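Local coordinates for beta-1,3-glucosyltransferase (Paecilomyces sp. J18, PDB 5JVV), which is probably a carbohydrate-active enzyme built on a beta-jelly-roll sandwich, in which two large curved beta sheets pack face to face, at residues G43-T48 with V53-D58; D16-F21 with L241-T246; E37-E42 with K71-E76; K91-S96 with A100-W105. All coordinates share one frame; numbering follows the deposited sequence.

Interaction 1: residues G43-T48 with V53-D58; sequences GLVKVT and VYLGVD
The ring of Tyr54 has Lys46 over one face and the backbone of Leu44 and Val45 near its edge. The two segments are the arms of an antiparallel beta hairpin, strands 45-47 and 53-55. Lys46 CE sits 3.9 Å from the centroid of the Tyr54 ring in a CH-pi contact. Lys46 NZ is 4.5 Å from the same Tyr54 centroid, almost on the ring normal, and adds a cation-pi contact. Lys46 CG stands between its own N and carbonyl carbon (chi1 59°), which starts the extended chain out over the ring. Tyr288 also stacks with Tyr54.

Lys46 and Tyr54 are a hydrogen-bonded pair. Tyr54 N reaches Lys46 O at 2.9 Å. The return bond, Lys46 N to Tyr54 O, is longer at 3.3 Å.

Val45, Val47, Val53 and Leu55 point to the opposite side of the hairpin, which is apolar. Val45 CG2 lies beside Leu55 CD2 at 4.0 Å, and Val47 faces Val53. Leu15 of helix 11-16 covers the valines, while Leu55 reaches Val73 and Leu75.

Beyond the strands, Leu44 CG rests on the backbone of Gly56 and Val57. Leu44 O accepts the N-H of Gly56, N to O 2.7 Å, with an N-H...O angle of 168°.

Interaction 2: residues D16-F21 with L241-T246; sequences DAFSFF and LVFDTT
Leu241 O is the polar atom at this contact, and Phe18 turns its ring edge to it. Phe18 CE1 is 3.5 Å from Leu241 O, which lies near the ring plane. Phe18 CD1 follows at 4.0 Å from the same Leu241 O. The partner is an aromatic carbon, not an N-H, so the approach is at most weakly polar.

The rest is apolar. Phe18 CE1 also comes within 4.4 Å of Phe243 CD2, arriving at the edge of the Phe243 ring and near its plane. The same Phe18 CE1 is 4.5 Å from Leu241 CB. Phe18 CE1 thus makes the closest approach to both residues, with CD1 beside it on Leu241 O. Phe18 CG is anti to the carbonyl carbon (chi1 -72°), and this swings the ring toward strand 240-247. Such reach is needed because the closest CA atoms, those of Phe18 and Val242, are 8.5 Å apart.

Phe243 stacks with Phe104 and meets Trp289 edge-to-face, so Phe18 joins a larger aromatic core. Phe14 of helix 11-16 meets the Phe18 ring too. Strand 70-77 lies between strands 18-20 and 240-247 and runs antiparallel to both; Phe18 reaches across it, packing on Leu75 as it goes.

Interaction 3: residues E37-E42 with K71-E76; sequences EVAEGE and KSVRLE
Glu42 and Lys71 form the ionic part of this contact. Lys71 NZ donates to Glu42 OE2 at 3.1 Å, using the syn lone pair of that oxygen. A weak second bond joins Lys71 NZ to Glu42 OE1 at 3.4 Å. Both chains are extended beyond CG and meet at about a right angle. Glu42 OE2 also comes 3.3 Å from Lys71 CD, so the carboxylate touches the outer part of the lysine chain, not just its tip. Glu42 is exposed, and the pair is probably screened by water.

The apolar part is a single buried touch. Ala39 CB meets Val73 CG1 at 3.7 Å. Val73 CG1 is anti to the carbonyl carbon (chi1 -65°), which points this methyl at the helix. Val45 packs on both residues.

A second salt bridge stays within the strand. Arg74 grips one oxygen side-on with two nitrogens: NE is 2.8 Å and NH2 is 3.0 Å from Glu76 OE2. The oxygen lies close to the guanidinium plane, which helps to fix the group's rotation. Phe21 makes a cation-pi contact with Arg74.

Helix 36-41 thus packs on strand 70-77 at its last turn, where a Schellman motif with Gly43 at C-prime ends it.

Interaction 4: residues K91-S96 with A100-W105; sequences KHMPGS and AWPAFW
The loop that carries the chain from strand 84-90 of one sheet to strand 100-107 of the other folds back here, setting Met93 and Pro94 on Pro102. It begins with a classic beta bulge, where Lys91 and His92 together sit opposite the single residue Glu290 of strand 289-297. Pro102 is the centre of the contact. Met93 CE reaches Pro102 CG at 3.6 Å. Pro94 CG lies 3.6 Å from Pro102 CB. Pro94 CB is 3.8 Å from the same Pro102 CB, and Pro94 CD is 3.9 Å from it. The two proline side chains lie alongside each other and run opposite ways. CB, CG and CD of Pro94 all lie near Pro102 CB.

Met93 comes at an angle to Pro102. Its CG is placed between the backbone N and the carbonyl carbon (chi1 71°), and the chain bends at its end (chi3 -69°). This bend brings the terminal methyl onto the proline ring. Farther along, Gly95 O is 4.4 Å from Ala100 CB, a loose touch.

Neighbours close round the cluster. Tyr174 touches Met93 and Pro102, Trp289 touches Met93 and Pro94, and Thr245 touches both prolines. His92 turns to other partners, bonding Tyr288 O through ND1 and Glu286 OE1 through NE2.

All five touching residues are buried. Neither proline has an N-H to donate, and the side-chain atoms that meet are all carbons. The contact therefore rests on shape and the exclusion of water, with the stiff proline rings giving it a firm surface.

How the interactions relate
From the N terminus, residues 16-21 open the widest loop, which interaction 2 closes only at 241-246. The other three contacts lie within it. Residues 37-42 open the loop of interaction 3, which closes at 71-76 and encloses the hairpin of interaction 1. Interaction 4 follows in series, with a short loop of its own. None of the loops cross. Interactions 2, 3 and 4 all reach the mixed sheet, where strands 18-20, 70-77, 240-247 and 100-107 are successive neighbours. Interaction 1 belongs to the other sheet and touches interaction 2 where Leu55 meets Phe243 and Val45 meets Phe20. Interactions 1 and 4 do not touch; their nearest atoms are about 6 Å apart.

Interaction 1: residues G43-T48 with V53-D58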
loop_
_atom_site.group_PDB
_atom_site.type_symbol
_atom_site.label_atom_id
_atom_site.label_comp_id
_atom_site.label_asym_id
_atom_site.label_seq_id
_atom_site.Cartn_x
_atom_site.Cartn_y
_atom_site.Cartn_z
ATOM N N GLY A 43 -21.334 -4.073 -0.218
ATOM C CA GLY A 43 -20.895 -2.958 -1.042
ATOM C C GLY A 43 -19.443 -2.544 -0.844
ATOM O O GLY A 43 -19.025 -1.489 -1.338
ATOM N N LEU A 44 -18.663 -3.355 -0.133
ATOM C CA LEU A 44 -17.246 -3.041 0.074
ATOM C C LEU A 44 -16.396 -3.305 -1.160
ATOM O O LEU A 44 -15.297 -2.758 -1.311
ATOM C CB LEU A 44 -16.667 -3.832 1.252
ATOM C CG LEU A 44 -16.807 -3.250 2.667
ATOM C CD1 LEU A 44 -18.233 -2.896 3.007
ATOM C CD2 LEU A 44 -16.227 -4.218 3.696
ATOM N N VAL A 45 -16.887 -4.173 -2.030
ATOM C CA VAL A 45 -16.174 -4.511 -3.255
ATOM C C VAL A 45 -17.156 -4.477 -4.405
ATOM O O VAL A 45 -18.259 -5.037 -4.316
ATOM C CB VAL A 45 -15.536 -5.914 -3.176
ATOM C CG1 VAL A 45 -15.053 -6.365 -4.554
ATOM C CG2 VAL A 45 -14.382 -5.917 -2.181
ATOM N N LYS A 46 -16.759 -3.819 -5.488
ATOM C CA LYS A 46 -17.589 -3.751 -6.682
ATOM C C LYS A 46 -16.721 -3.351 -7.857
ATOM O O LYS A 46 -15.625 -2.804 -7.677
ATOM C CB LYS A 46 -18.714 -2.732 -6.498
ATOM C CG LYS A 46 -18.232 -1.315 -6.205
ATOM C CD LYS A 46 -19.382 -0.409 -5.750
ATOM C CE LYS A 46 -18.873 0.988 -5.398
ATOM N NZ LYS A 46 -19.938 1.827 -4.753
ATOM N N VAL A 47 -17.213 -3.626 -9.061
ATOM C CA VAL A 47 -16.597 -3.087 -10.270
ATOM C C VAL A 47 -17.453 -1.894 -10.650
ATOM O O VAL A 47 -18.688 -1.984 -10.674
ATOM C CB VAL A 47 -16.567 -4.113 -11.409
ATOM C CG1 VAL A 47 -16.044 -3.471 -12.692
ATOM C CG2 VAL A 47 -15.705 -5.295 -11.028
ATOM N N THR A 48 -16.815 -0.756 -10.890
ATOM C CA THR A 48 -17.559 0.459 -11.178
ATOM C C THR A 48 -17.942 0.536 -12.652
ATOM O O THR A 48 -17.477 -0.259 -13.481
ATOM C CB THR A 48 -16.771 1.728 -10.817
ATOM O OG1 THR A 48 -15.763 1.967 -11.813
ATOM C CG2 THR A 48 -16.120 1.604 -9.433
ATOM N N VAL A 53 -11.899 -1.129 -10.174
ATOM C CA VAL A 53 -12.264 -1.930 -9.018
ATOM C C VAL A 53 -12.256 -1.071 -7.753
ATOM O O VAL A 53 -11.279 -0.377 -7.460
ATOM C CB VAL A 53 -11.304 -3.129 -8.854
ATOM C CG1 VAL A 53 -11.533 -3.820 -7.511
ATOM C CG2 VAL A 53 -11.490 -4.112 -10.002
ATOM N N TYR A 54 -13.358 -1.124 -7.015
ATOM C CA TYR A 54 -13.512 -0.419 -5.752
ATOM C C TYR A 54 -13.305 -1.403 -4.604
ATOM O O TYR A 54 -13.953 -2.458 -4.558
ATOM C CB TYR A 54 -14.924 0.188 -5.687
ATOM C CG TYR A 54 -15.355 0.761 -4.345
ATOM C CD1 TYR A 54 -15.330 2.136 -4.117
ATOM C CD2 TYR A 54 -15.828 -0.059 -3.327
ATOM C CE1 TYR A 54 -15.730 2.671 -2.905
ATOM C CE2 TYR A 54 -16.234 0.468 -2.109
ATOM C CZ TYR A 54 -16.184 1.837 -1.907
ATOM O OH TYR A 54 -16.584 2.374 -0.698
ATOM N N LEU A 55 -12.393 -1.065 -3.697
ATOM C CA LEU A 55 -12.206 -1.802 -2.441
ATOM C C LEU A 55 -12.368 -0.806 -1.301
ATOM O O LEU A 55 -11.502 0.037 -1.084
ATOM C CB LEU A 55 -10.810 -2.420 -2.369
ATOM C CG LEU A 55 -10.257 -3.154 -3.590
ATOM C CD1 LEU A 55 -8.796 -3.511 -3.345
ATOM C CD2 LEU A 55 -11.101 -4.405 -3.904
ATOM N N GLY A 56 -13.470 -0.906 -0.573
ATOM C CA GLY A 56 -13.782 0.056 0.465
ATOM C C GLY A 56 -14.010 -0.598 1.810
ATOM O O GLY A 56 -13.706 -1.779 2.002
ATOM N N VAL A 57 -14.550 0.177 2.738
ATOM C CA VAL A 57 -14.773 -0.294 4.101
ATOM C C VAL A 57 -16.205 0.010 4.525
ATOM O O VAL A 57 -16.936 0.722 3.836
ATOM C CB VAL A 57 -13.777 0.356 5.100
ATOM C CG1 VAL A 57 -12.333 0.113 4.661
ATOM C CG2 VAL A 57 -14.049 1.859 5.255
ATOM N N ASP A 58 -16.620 -0.534 5.664
ATOM C CA ASP A 58 -17.921 -0.211 6.225
ATOM C C ASP A 58 -17.886 1.249 6.683
ATOM O O ASP A 58 -17.162 1.588 7.612
ATOM C CB ASP A 58 -18.171 -1.147 7.419
ATOM C CG ASP A 58 -19.481 -0.879 8.142
ATOM O OD1 ASP A 58 -20.057 0.223 8.035
ATOM O OD2 ASP A 58 -19.928 -1.792 8.870
#

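Interaction 2: residues D16-F21 with L241-T246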
loop_
_atom_site.group_PDB
_atom_site.type_symbol
_atom_site.label_atom_id
_atom_site.label_comp_id
_atom_site.label_asym_id
_atom_site.label_seq_id
_atom_site.Cartn_x
_atom_site.Cartn_y
_atom_site.Cartn_z
ATOM N N ASP A 16 -10.657 -11.724 -9.628
ATOM C CA ASP A 16 -10.437 -13.165 -9.716
ATOM C C ASP A 16 -8.978 -13.558 -9.496
ATOM O O ASP A 16 -8.685 -14.720 -9.231
ATOM C CB ASP A 16 -10.895 -13.700 -11.078
ATOM C CG ASP A 16 -12.401 -13.706 -11.234
ATOM O OD1 ASP A 16 -13.119 -13.622 -10.217
ATOM O OD2 ASP A 16 -12.874 -13.820 -12.383
ATOM N N ALA A 17 -8.066 -12.593 -9.611
ATOM C CA ALA A 17 -6.630 -12.868 -9.498
ATOM C C ALA A 17 -6.094 -12.695 -8.082
ATOM O O ALA A 17 -4.887 -12.786 -7.858
ATOM C CB ALA A 17 -5.852 -11.990 -10.468
ATOM N N PHE A 18 -6.990 -12.448 -7.132
ATOM C CA PHE A 18 -6.597 -12.283 -5.736
ATOM C C PHE A 18 -7.417 -13.196 -4.843
ATOM O O PHE A 18 -8.576 -13.482 -5.138
ATOM C CB PHE A 18 -6.792 -10.824 -5.283
ATOM C CG PHE A 18 -5.795 -9.866 -5.873
ATOM C CD1 PHE A 18 -4.684 -9.476 -5.140
ATOM C CD2 PHE A 18 -5.965 -9.358 -7.157
ATOM C CE1 PHE A 18 -3.751 -8.598 -5.672
ATOM C CE2 PHE A 18 -5.040 -8.480 -7.695
ATOM C CZ PHE A 18 -3.931 -8.098 -6.952
ATOM N N SER A 19 -6.813 -13.664 -3.761
ATOM C CA SER A 19 -7.577 -14.318 -2.709
ATOM C C SER A 19 -7.901 -13.262 -1.673
ATOM O O SER A 19 -7.171 -12.276 -1.531
ATOM C CB SER A 19 -6.770 -15.449 -2.074
ATOM O OG SER A 19 -5.567 -14.969 -1.503
ATOM N N PHE A 20 -9.001 -13.458 -0.951
ATOM C CA PHE A 20 -9.402 -12.521 0.085
ATOM C C PHE A 20 -8.994 -13.053 1.454
ATOM O O PHE A 20 -9.503 -14.082 1.913
ATOM C CB PHE A 20 -10.910 -12.270 0.037
ATOM C CG PHE A 20 -11.336 -11.309 -1.050
ATOM C CD1 PHE A 20 -12.100 -10.192 -0.737
ATOM C CD2 PHE A 20 -10.970 -11.518 -2.374
ATOM C CE1 PHE A 20 -12.502 -9.304 -1.734
ATOM C CE2 PHE A 20 -11.367 -10.633 -3.376
ATOM C CZ PHE A 20 -12.130 -9.527 -3.052
ATOM N N PHE A 21 -8.069 -12.355 2.101
ATOM C CA PHE A 21 -7.618 -12.733 3.441
ATOM C C PHE A 21 -8.717 -12.372 4.419
ATOM O O PHE A 21 -9.159 -11.226 4.457
ATOM C CB PHE A 21 -6.329 -11.976 3.786
ATOM C CG PHE A 21 -5.797 -12.262 5.174
ATOM C CD1 PHE A 21 -4.901 -13.302 5.386
ATOM C CD2 PHE A 21 -6.175 -11.475 6.257
ATOM C CE1 PHE A 21 -4.399 -13.561 6.660
ATOM C CE2 PHE A 21 -5.678 -11.730 7.532
ATOM C CZ PHE A 21 -4.791 -12.773 7.730
ATOM N N LEU A 241 1.402 -9.859 -4.321
ATOM C CA LEU A 241 0.993 -8.457 -4.227
ATOM C C LEU A 241 -0.229 -8.344 -3.324
ATOM O O LEU A 241 -1.142 -9.172 -3.397
ATOM C CB LEU A 241 0.661 -7.906 -5.613
ATOM C CG LEU A 241 1.813 -7.910 -6.620
ATOM C CD1 LEU A 241 1.351 -7.470 -8.007
ATOM C CD2 LEU A 241 2.921 -7.011 -6.127
ATOM N N VAL A 242 -0.252 -7.315 -2.480
ATOM C CA VAL A 242 -1.318 -7.163 -1.493
ATOM C C VAL A 242 -1.857 -5.741 -1.486
ATOM O O VAL A 242 -1.089 -4.777 -1.482
ATOM C CB VAL A 242 -0.821 -7.488 -0.061
ATOM C CG1 VAL A 242 -1.982 -7.433 0.938
ATOM C CG2 VAL A 242 -0.139 -8.858 -0.011
ATOM N N PHE A 243 -3.181 -5.619 -1.505
ATOM C CA PHE A 243 -3.841 -4.350 -1.242
ATOM C C PHE A 243 -4.673 -4.562 0.003
ATOM O O PHE A 243 -5.438 -5.523 0.082
ATOM C CB PHE A 243 -4.801 -3.936 -2.372
ATOM C CG PHE A 243 -4.129 -3.463 -3.634
ATOM C CD1 PHE A 243 -3.819 -2.115 -3.818
ATOM C CD2 PHE A 243 -3.831 -4.359 -4.660
ATOM C CE1 PHE A 243 -3.212 -1.677 -4.992
ATOM C CE2 PHE A 243 -3.229 -3.927 -5.834
ATOM C CZ PHE A 243 -2.915 -2.583 -5.999
ATOM N N ASP A 244 -4.546 -3.673 0.980
ATOM C CA ASP A 244 -5.421 -3.764 2.136
ATOM C C ASP A 244 -5.667 -2.394 2.736
ATOM O O ASP A 244 -4.983 -1.424 2.395
ATOM C CB ASP A 244 -4.866 -4.756 3.180
ATOM C CG ASP A 244 -3.684 -4.205 3.952
ATOM O OD1 ASP A 244 -2.604 -4.840 3.940
ATOM O OD2 ASP A 244 -3.832 -3.147 4.602
ATOM N N THR A 245 -6.666 -2.317 3.608
ATOM C CA THR A 245 -6.814 -1.192 4.520
ATOM C C THR A 245 -7.141 -1.775 5.887
ATOM O O THR A 245 -8.157 -2.456 6.048
ATOM C CB THR A 245 -7.936 -0.237 4.096
ATOM O OG1 THR A 245 -7.687 0.220 2.759
ATOM C CG2 THR A 245 -8.007 0.974 5.035
ATOM N N THR A 246 -6.261 -1.542 6.856
ATOM C CA THR A 246 -6.566 -1.887 8.241
ATOM C C THR A 246 -6.778 -0.602 9.036
ATOM O O THR A 246 -6.792 0.484 8.448
ATOM C CB THR A 246 -5.485 -2.816 8.857
ATOM O OG1 THR A 246 -5.939 -3.292 10.129
ATOM C CG2 THR A 246 -4.141 -2.098 9.028
#

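Interaction 3: residues E37-E42 with K71-E76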
loop_
_atom_site.group_PDB
_atom_site.type_symbol
_atom_site.label_atom_id
_atom_site.label_comp_id
_atom_site.label_asym_id
_atom_site.label_seq_id
_atom_site.Cartn_x
_atom_site.Cartn_y
_atom_site.Cartn_z
ATOM N N GLU A 37 -17.506 -12.661 -1.158
ATOM C CA GLU A 37 -18.969 -12.638 -1.264
ATOM C C GLU A 37 -19.613 -11.749 -0.194
ATOM O O GLU A 37 -20.624 -11.090 -0.461
ATOM C CB GLU A 37 -19.570 -14.052 -1.274
ATOM C CG GLU A 37 -19.475 -14.797 0.040
ATOM C CD GLU A 37 -18.149 -15.513 0.254
ATOM O OE1 GLU A 37 -17.275 -15.500 -0.655
ATOM O OE2 GLU A 37 -17.981 -16.090 1.355
ATOM N N VAL A 38 -19.023 -11.703 0.998
ATOM C CA VAL A 38 -19.529 -10.816 2.033
ATOM C C VAL A 38 -19.287 -9.370 1.627
ATOM O O VAL A 38 -20.176 -8.529 1.744
ATOM C CB VAL A 38 -18.891 -11.094 3.402
ATOM C CG1 VAL A 38 -19.186 -9.962 4.359
ATOM C CG2 VAL A 38 -19.416 -12.399 3.974
ATOM N N ALA A 39 -18.093 -9.098 1.111
ATOM C CA ALA A 39 -17.714 -7.740 0.730
ATOM C C ALA A 39 -18.598 -7.222 -0.395
ATOM O O ALA A 39 -19.031 -6.062 -0.377
ATOM C CB ALA A 39 -16.263 -7.706 0.310
ATOM N N GLU A 40 -18.873 -8.079 -1.372
ATOM C CA GLU A 40 -19.725 -7.684 -2.484
ATOM C C GLU A 40 -21.148 -7.420 -2.015
ATOM O O GLU A 40 -21.803 -6.491 -2.482
ATOM C CB GLU A 40 -19.680 -8.726 -3.602
ATOM C CG GLU A 40 -18.348 -8.695 -4.370
ATOM C CD GLU A 40 -18.170 -9.869 -5.308
ATOM O OE1 GLU A 40 -18.927 -10.856 -5.182
ATOM O OE2 GLU A 40 -17.256 -9.810 -6.164
ATOM N N GLY A 41 -21.623 -8.229 -1.074
ATOM C CA GLY A 41 -22.978 -8.072 -0.570
ATOM C C GLY A 41 -23.188 -6.800 0.229
ATOM O O GLY A 41 -24.289 -6.245 0.259
ATOM N N GLU A 42 -22.124 -6.322 0.865
ATOM C CA GLU A 42 -22.219 -5.165 1.747
ATOM C C GLU A 42 -21.648 -3.922 1.066
ATOM O O GLU A 42 -21.499 -2.859 1.689
ATOM C CB GLU A 42 -21.533 -5.457 3.086
ATOM C CG GLU A 42 -22.190 -6.637 3.795
ATOM C CD GLU A 42 -21.633 -6.934 5.165
ATOM O OE1 GLU A 42 -22.010 -7.986 5.718
ATOM O OE2 GLU A 42 -20.843 -6.125 5.690
ATOM N N LYS A 71 -15.230 -3.321 9.115
ATOM C CA LYS A 71 -15.054 -4.226 7.979
ATOM C C LYS A 71 -14.262 -3.635 6.831
ATOM O O LYS A 71 -14.429 -2.472 6.459
ATOM C CB LYS A 71 -16.405 -4.720 7.466
ATOM C CG LYS A 71 -17.049 -5.716 8.410
ATOM C CD LYS A 71 -18.505 -5.901 8.060
ATOM C CE LYS A 71 -19.146 -6.910 8.980
ATOM N NZ LYS A 71 -20.607 -7.021 8.680
ATOM N N SER A 72 -13.412 -4.473 6.257
ATOM C CA SER A 72 -12.529 -4.074 5.180
ATOM C C SER A 72 -12.137 -5.347 4.441
ATOM O O SER A 72 -12.648 -6.438 4.744
ATOM C CB SER A 72 -11.295 -3.365 5.758
ATOM O OG SER A 72 -10.469 -2.808 4.738
ATOM N N VAL A 73 -11.244 -5.208 3.472
ATOM C CA VAL A 73 -10.728 -6.356 2.735
ATOM C C VAL A 73 -9.209 -6.296 2.586
ATOM O O VAL A 73 -8.577 -5.224 2.698
ATOM C CB VAL A 73 -11.383 -6.502 1.341
ATOM C CG1 VAL A 73 -12.875 -6.814 1.483
ATOM C CG2 VAL A 73 -11.153 -5.242 0.489
ATOM N N ARG A 74 -8.624 -7.469 2.362
ATOM C CA ARG A 74 -7.198 -7.597 2.140
ATOM C C ARG A 74 -7.039 -8.621 1.027
ATOM O O ARG A 74 -7.358 -9.807 1.198
ATOM C CB ARG A 74 -6.481 -8.026 3.434
ATOM C CG ARG A 74 -5.056 -8.503 3.225
ATOM C CD ARG A 74 -4.275 -8.581 4.535
ATOM N NE ARG A 74 -3.099 -9.448 4.410
ATOM C CZ ARG A 74 -2.055 -9.435 5.239
ATOM N NH1 ARG A 74 -2.003 -8.566 6.235
ATOM N NH2 ARG A 74 -1.049 -10.279 5.051
ATOM N N LEU A 75 -6.599 -8.143 -0.131
ATOM C CA LEU A 75 -6.464 -8.970 -1.324
ATOM C C LEU A 75 -5.001 -9.358 -1.511
ATOM O O LEU A 75 -4.129 -8.500 -1.476
ATOM C CB LEU A 75 -6.952 -8.197 -2.548
ATOM C CG LEU A 75 -8.461 -8.201 -2.804
ATOM C CD1 LEU A 75 -9.223 -7.558 -1.655
ATOM C CD2 LEU A 75 -8.793 -7.507 -4.125
ATOM N N GLU A 76 -4.748 -10.652 -1.696
ATOM C CA GLU A 76 -3.397 -11.171 -1.878
ATOM C C GLU A 76 -3.361 -11.929 -3.200
ATOM O O GLU A 76 -4.176 -12.819 -3.420
ATOM C CB GLU A 76 -3.004 -12.086 -0.711
ATOM C CG GLU A 76 -3.081 -11.398 0.647
ATOM C CD GLU A 76 -2.737 -12.309 1.804
ATOM O OE1 GLU A 76 -2.604 -13.532 1.585
ATOM O OE2 GLU A 76 -2.601 -11.800 2.935
#

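Interaction 4: residues K91-S96 with A100-W105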
loop_
_atom_site.group_PDB
_atom_site.type_symbol
_atom_site.label_atom_id
_atom_site.label_comp_id
_atom_site.label_asym_id
_atom_site.label_seq_id
_atom_site.Cartn_x
_atom_site.Cartn_y
_atom_site.Cartn_z
ATOM N N LYS A 91 -6.760 5.122 -9.175
ATOM C CA LYS A 91 -7.498 6.376 -9.244
ATOM C C LYS A 91 -7.672 7.003 -7.857
ATOM O O LYS A 91 -7.692 8.227 -7.711
ATOM C CB LYS A 91 -8.864 6.149 -9.910
ATOM C CG LYS A 91 -9.742 7.394 -9.972
ATOM C CD LYS A 91 -11.173 7.073 -10.380
ATOM C CE LYS A 91 -11.269 6.587 -11.817
ATOM N NZ LYS A 91 -10.865 7.648 -12.783
ATOM N N HIS A 92 -7.785 6.161 -6.834
ATOM C CA HIS A 92 -8.109 6.623 -5.494
ATOM C C HIS A 92 -7.503 5.637 -4.512
ATOM O O HIS A 92 -7.464 4.433 -4.779
ATOM C CB HIS A 92 -9.638 6.655 -5.326
ATOM C CG HIS A 92 -10.128 7.420 -4.132
ATOM N ND1 HIS A 92 -10.197 6.872 -2.867
ATOM C CD2 HIS A 92 -10.648 8.666 -4.028
ATOM C CE1 HIS A 92 -10.707 7.756 -2.032
ATOM N NE2 HIS A 92 -10.986 8.859 -2.706
ATOM N N MET A 93 -7.012 6.145 -3.389
ATOM C CA MET A 93 -6.551 5.289 -2.303
ATOM C C MET A 93 -7.193 5.792 -1.021
ATOM O O MET A 93 -7.783 6.872 -1.017
ATOM C CB MET A 93 -5.023 5.299 -2.181
ATOM C CG MET A 93 -4.428 6.602 -1.645
ATOM S SD MET A 93 -2.728 6.363 -1.122
ATOM C CE MET A 93 -3.006 5.335 0.302
ATOM N N PRO A 94 -7.116 5.008 0.065
ATOM C CA PRO A 94 -7.772 5.521 1.275
ATOM C C PRO A 94 -7.176 6.861 1.691
ATOM O O PRO A 94 -5.952 7.092 1.582
ATOM C CB PRO A 94 -7.501 4.415 2.300
ATOM C CG PRO A 94 -7.526 3.175 1.455
ATOM C CD PRO A 94 -6.811 3.570 0.176
ATOM N N GLY A 95 -8.060 7.764 2.115
ATOM C CA GLY A 95 -7.673 9.139 2.358
ATOM C C GLY A 95 -6.885 9.363 3.630
ATOM O O GLY A 95 -6.568 8.433 4.381
ATOM N N SER A 96 -6.555 10.629 3.853
ATOM C CA SER A 96 -5.843 11.040 5.049
ATOM C C SER A 96 -6.880 11.157 6.149
ATOM O O SER A 96 -7.496 12.206 6.332
ATOM C CB SER A 96 -5.157 12.378 4.784
ATOM O OG SER A 96 -4.240 12.232 3.703
ATOM N N ALA A 100 -6.950 5.277 9.817
ATOM C CA ALA A 100 -6.728 4.477 8.607
ATOM C C ALA A 100 -5.278 4.018 8.438
ATOM O O ALA A 100 -4.323 4.715 8.817
ATOM C CB ALA A 100 -7.190 5.242 7.367
ATOM N N TRP A 101 -5.112 2.836 7.855
ATOM C CA TRP A 101 -3.783 2.290 7.575
ATOM C C TRP A 101 -3.844 1.462 6.294
ATOM O O TRP A 101 -3.930 0.232 6.332
ATOM C CB TRP A 101 -3.296 1.463 8.775
ATOM C CG TRP A 101 -1.915 0.864 8.637
ATOM C CD1 TRP A 101 -1.035 1.017 7.589
ATOM C CD2 TRP A 101 -1.267 0.013 9.584
ATOM N NE1 TRP A 101 0.114 0.301 7.840
ATOM C CE2 TRP A 101 -0.005 -0.320 9.057
ATOM C CE3 TRP A 101 -1.633 -0.498 10.832
ATOM C CZ2 TRP A 101 0.892 -1.152 9.733
ATOM C CZ3 TRP A 101 -0.745 -1.328 11.503
ATOM C CH2 TRP A 101 0.508 -1.638 10.957
ATOM N N PRO A 102 -3.808 2.141 5.142
ATOM C CA PRO A 102 -3.819 1.469 3.843
ATOM C C PRO A 102 -2.422 1.014 3.432
ATOM O O PRO A 102 -1.412 1.606 3.848
ATOM C CB PRO A 102 -4.279 2.581 2.904
ATOM C CG PRO A 102 -3.643 3.818 3.496
ATOM C CD PRO A 102 -3.743 3.608 5.002
ATOM N N ALA A 103 -2.362 -0.024 2.603
ATOM C CA ALA A 103 -1.073 -0.472 2.075
ATOM C C ALA A 103 -1.203 -1.209 0.760
ATOM O O ALA A 103 -2.113 -2.014 0.572
ATOM C CB ALA A 103 -0.361 -1.352 3.098
ATOM N N PHE A 104 -0.293 -0.881 -0.153
ATOM C CA PHE A 104 -0.040 -1.663 -1.357
ATOM C C PHE A 104 1.378 -2.177 -1.172
ATOM O O PHE A 104 2.326 -1.398 -1.083
ATOM C CB PHE A 104 -0.154 -0.784 -2.613
ATOM C CG PHE A 104 0.274 -1.469 -3.891
ATOM C CD1 PHE A 104 0.006 -2.823 -4.113
ATOM C CD2 PHE A 104 0.904 -0.739 -4.902
ATOM C CE1 PHE A 104 0.387 -3.440 -5.308
ATOM C CE2 PHE A 104 1.305 -1.350 -6.098
ATOM C CZ PHE A 104 1.036 -2.706 -6.299
ATOM N N TRP A 105 1.531 -3.491 -1.066
ATOM C CA TRP A 105 2.806 -4.043 -0.639
ATOM C C TRP A 105 2.990 -5.472 -1.134
ATOM O O TRP A 105 2.109 -6.018 -1.792
ATOM C CB TRP A 105 2.938 -3.938 0.889
ATOM C CG TRP A 105 1.907 -4.691 1.682
ATOM C CD1 TRP A 105 0.555 -4.466 1.724
ATOM C CD2 TRP A 105 2.164 -5.773 2.584
ATOM N NE1 TRP A 105 -0.039 -5.351 2.604
ATOM C CE2 TRP A 105 0.928 -6.165 3.136
ATOM C CE3 TRP A 105 3.326 -6.444 2.984
ATOM C CZ2 TRP A 105 0.818 -7.209 4.066
ATOM C CZ3 TRP A 105 3.215 -7.481 3.900
ATOM C CH2 TRP A 105 1.973 -7.853 4.428
#